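Local coordinates for protein 3-keto-5-aminohexanoate cleavage enzyme (Burkholderia xenovorans LB400, PDB 3E49) that probably cleaves 3-keto-5-aminohexanoate, or a related beta-keto acid, with a zinc ion bound in a TIM barrel, at residues V256-S261 with E268-N273. Sequence-based numbering, arbitrary orientation.
Sequences VGLEDS and ELAETN. With ZN (zinc ion), chain E.
At the C-terminal end of barrel strand 253-256, the loop that carries a zinc ligand is tied to N273, where helix 273-286 begins, through L258, with G257 packed alongside. The one hydrogen bond across the contact runs from L258 N to N273 OD1 at 2.9 Å, nearly straight at 167°, although the N-H arrives from above the amide plane, 39° out of it. N273 CG lies beside its own backbone N and anti to the carbonyl carbon (chi1 -85°), which carries the amide over to the turn. Its other end is occupied too, since ND2 donates to V14 O just after strand 10-13, so the side chain bridges two loops at this end of the barrel. OD1 also sits 3.3 Å from G257 CA, so the amide oxygen lies directly against the glycine backbone, whose conformation is one that suits glycine. G257 O then accepts from both D260 N and S261 N, closing a tight turn. The L258 side chain points toward 268-273: CD1 packs 3.8 Å from A270 CB and 3.6 Å from T272 O, while CD2 lies near N273 ND2. T272 caps the helix through OG1, which bonds to A275 N. From the same turn E259 leads the other way, with CG anti to the backbone N and the chain extended, and OE2 binds zinc at 2.2 Å; H50, H52 and two waters complete the site. A turn that packs L258 against the residues leading into the following helix while E259 reaches the metal fits the TIM-barrel plan, in which active sites form on loops after the strands.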
loop_
_atom_site.group_PDB
_atom_site.type_symbol
_atom_site.label_atom_id
_atom_site.label_comp_id
_atom_site.label_asym_id
_atom_site.label_seq_id
_atom_site.Cartn_x
_atom_site.Cartn_y
_atom_site.Cartn_z
ATOM N N VAL A 256 10.176 -11.625 20.373
ATOM C CA VAL A 256 9.191 -12.296 21.213
ATOM C C VAL A 256 9.490 -11.934 22.690
ATOM O O VAL A 256 10.384 -11.144 22.966
ATOM C CB VAL A 256 9.118 -13.821 20.960
ATOM C CG1 VAL A 256 8.719 -14.100 19.491
ATOM C CG2 VAL A 256 10.445 -14.531 21.289
ATOM N N GLY A 257 8.728 -12.504 23.617
ATOM C CA GLY A 257 8.942 -12.275 25.047
ATOM C C GLY A 257 7.744 -11.885 25.869
ATOM O O GLY A 257 6.833 -11.255 25.368
ATOM N N LEU A 258 7.797 -12.216 27.160
ATOM C CA LEU A 258 6.726 -11.916 28.124
ATOM C C LEU A 258 6.566 -10.430 28.398
ATOM O O LEU A 258 5.489 -9.970 28.857
ATOM C CB LEU A 258 6.895 -12.742 29.426
ATOM C CG LEU A 258 6.369 -14.190 29.496
ATOM C CD1 LEU A 258 6.605 -15.007 28.288
ATOM C CD2 LEU A 258 6.962 -14.906 30.756
ATOM N N GLU A 259 7.596 -9.654 28.070
ATOM C CA GLU A 259 7.476 -8.206 28.124
ATOM C C GLU A 259 6.327 -7.731 27.205
ATOM O O GLU A 259 5.617 -6.815 27.543
ATOM C CB GLU A 259 8.750 -7.525 27.631
ATOM C CG GLU A 259 8.560 -6.047 27.346
ATOM C CD GLU A 259 9.809 -5.215 27.264
ATOM O OE1 GLU A 259 10.917 -5.673 27.641
ATOM O OE2 GLU A 259 9.639 -4.064 26.811
ATOM N N ASP A 260 6.248 -8.369 26.033
ATOM C CA ASP A 260 5.373 -8.004 24.909
ATOM C C ASP A 260 4.051 -8.750 24.871
ATOM O O ASP A 260 3.045 -8.182 24.463
ATOM C CB ASP A 260 6.110 -8.288 23.591
ATOM C CG ASP A 260 7.479 -7.584 23.495
ATOM O OD1 ASP A 260 7.688 -6.530 24.135
ATOM O OD2 ASP A 260 8.377 -8.080 22.788
ATOM N N SER A 261 4.056 -10.015 25.260
ATOM C CA SER A 261 2.860 -10.849 25.290
ATOM C C SER A 261 2.931 -11.830 26.430
ATOM O O SER A 261 3.950 -12.496 26.618
ATOM C CB SER A 261 2.687 -11.680 24.021
ATOM O OG SER A 261 1.464 -12.435 24.121
ATOM N N GLU A 268 -4.072 -19.026 26.775
ATOM C CA GLU A 268 -3.148 -19.888 27.465
ATOM C C GLU A 268 -1.901 -19.053 27.755
ATOM O O GLU A 268 -1.275 -18.520 26.843
ATOM C CB GLU A 268 -2.864 -21.064 26.562
ATOM C CG GLU A 268 -2.185 -22.218 27.190
ATOM C CD GLU A 268 -1.890 -23.339 26.180
ATOM O OE1 GLU A 268 -2.651 -23.493 25.172
ATOM O OE2 GLU A 268 -0.888 -24.066 26.418
ATOM N N LEU A 269 -1.597 -18.871 29.031
ATOM C CA LEU A 269 -0.441 -18.103 29.415
ATOM C C LEU A 269 0.844 -18.841 29.046
ATOM O O LEU A 269 0.934 -20.069 29.173
ATOM C CB LEU A 269 -0.442 -17.837 30.925
ATOM C CG LEU A 269 -1.527 -16.934 31.500
ATOM C CD1 LEU A 269 -1.456 -16.999 32.987
ATOM C CD2 LEU A 269 -1.409 -15.503 31.034
ATOM N N ALA A 270 1.820 -18.077 28.569
ATOM C CA ALA A 270 3.147 -18.593 28.284
ATOM C C ALA A 270 3.841 -18.889 29.616
ATOM O O ALA A 270 3.937 -18.003 30.478
ATOM C CB ALA A 270 3.956 -17.586 27.476
ATOM N N GLU A 271 4.326 -20.117 29.783
ATOM C CA GLU A 271 5.007 -20.479 31.031
ATOM C C GLU A 271 6.428 -19.934 31.092
ATOM O O GLU A 271 6.949 -19.635 32.172
ATOM C CB GLU A 271 5.005 -21.994 31.243
ATOM C CG GLU A 271 3.590 -22.528 31.393
ATOM C CD GLU A 271 3.553 -23.993 31.772
ATOM O OE1 GLU A 271 4.630 -24.613 31.886
ATOM O OE2 GLU A 271 2.437 -24.510 31.961
ATOM N N THR A 272 7.063 -19.841 29.931
ATOM C CA THR A 272 8.374 -19.238 29.830
ATOM C C THR A 272 8.468 -18.370 28.559
ATOM O O THR A 272 7.594 -18.404 27.671
ATOM C CB THR A 272 9.468 -20.322 29.826
ATOM O OG1 THR A 272 9.380 -21.148 28.640
ATOM C CG2 THR A 272 9.288 -21.219 31.074
ATOM N N ASN A 273 9.501 -17.550 28.554
ATOM C CA ASN A 273 9.923 -16.745 27.410
ATOM C C ASN A 273 10.382 -17.714 26.333
ATOM O O ASN A 273 10.079 -17.564 25.146
ATOM C CB ASN A 273 11.072 -15.820 27.824
ATOM C CG ASN A 273 10.614 -14.549 28.424
ATOM O OD1 ASN A 273 10.266 -13.624 27.709
ATOM N ND2 ASN A 273 10.676 -14.448 29.742
HETATM ZN ZN ZN E . 11.414 -2.790 26.760
HETATM O O HOH W 1 12.257 -0.616 26.322
HETATM O O HOH W 2 10.548 -2.141 24.624
#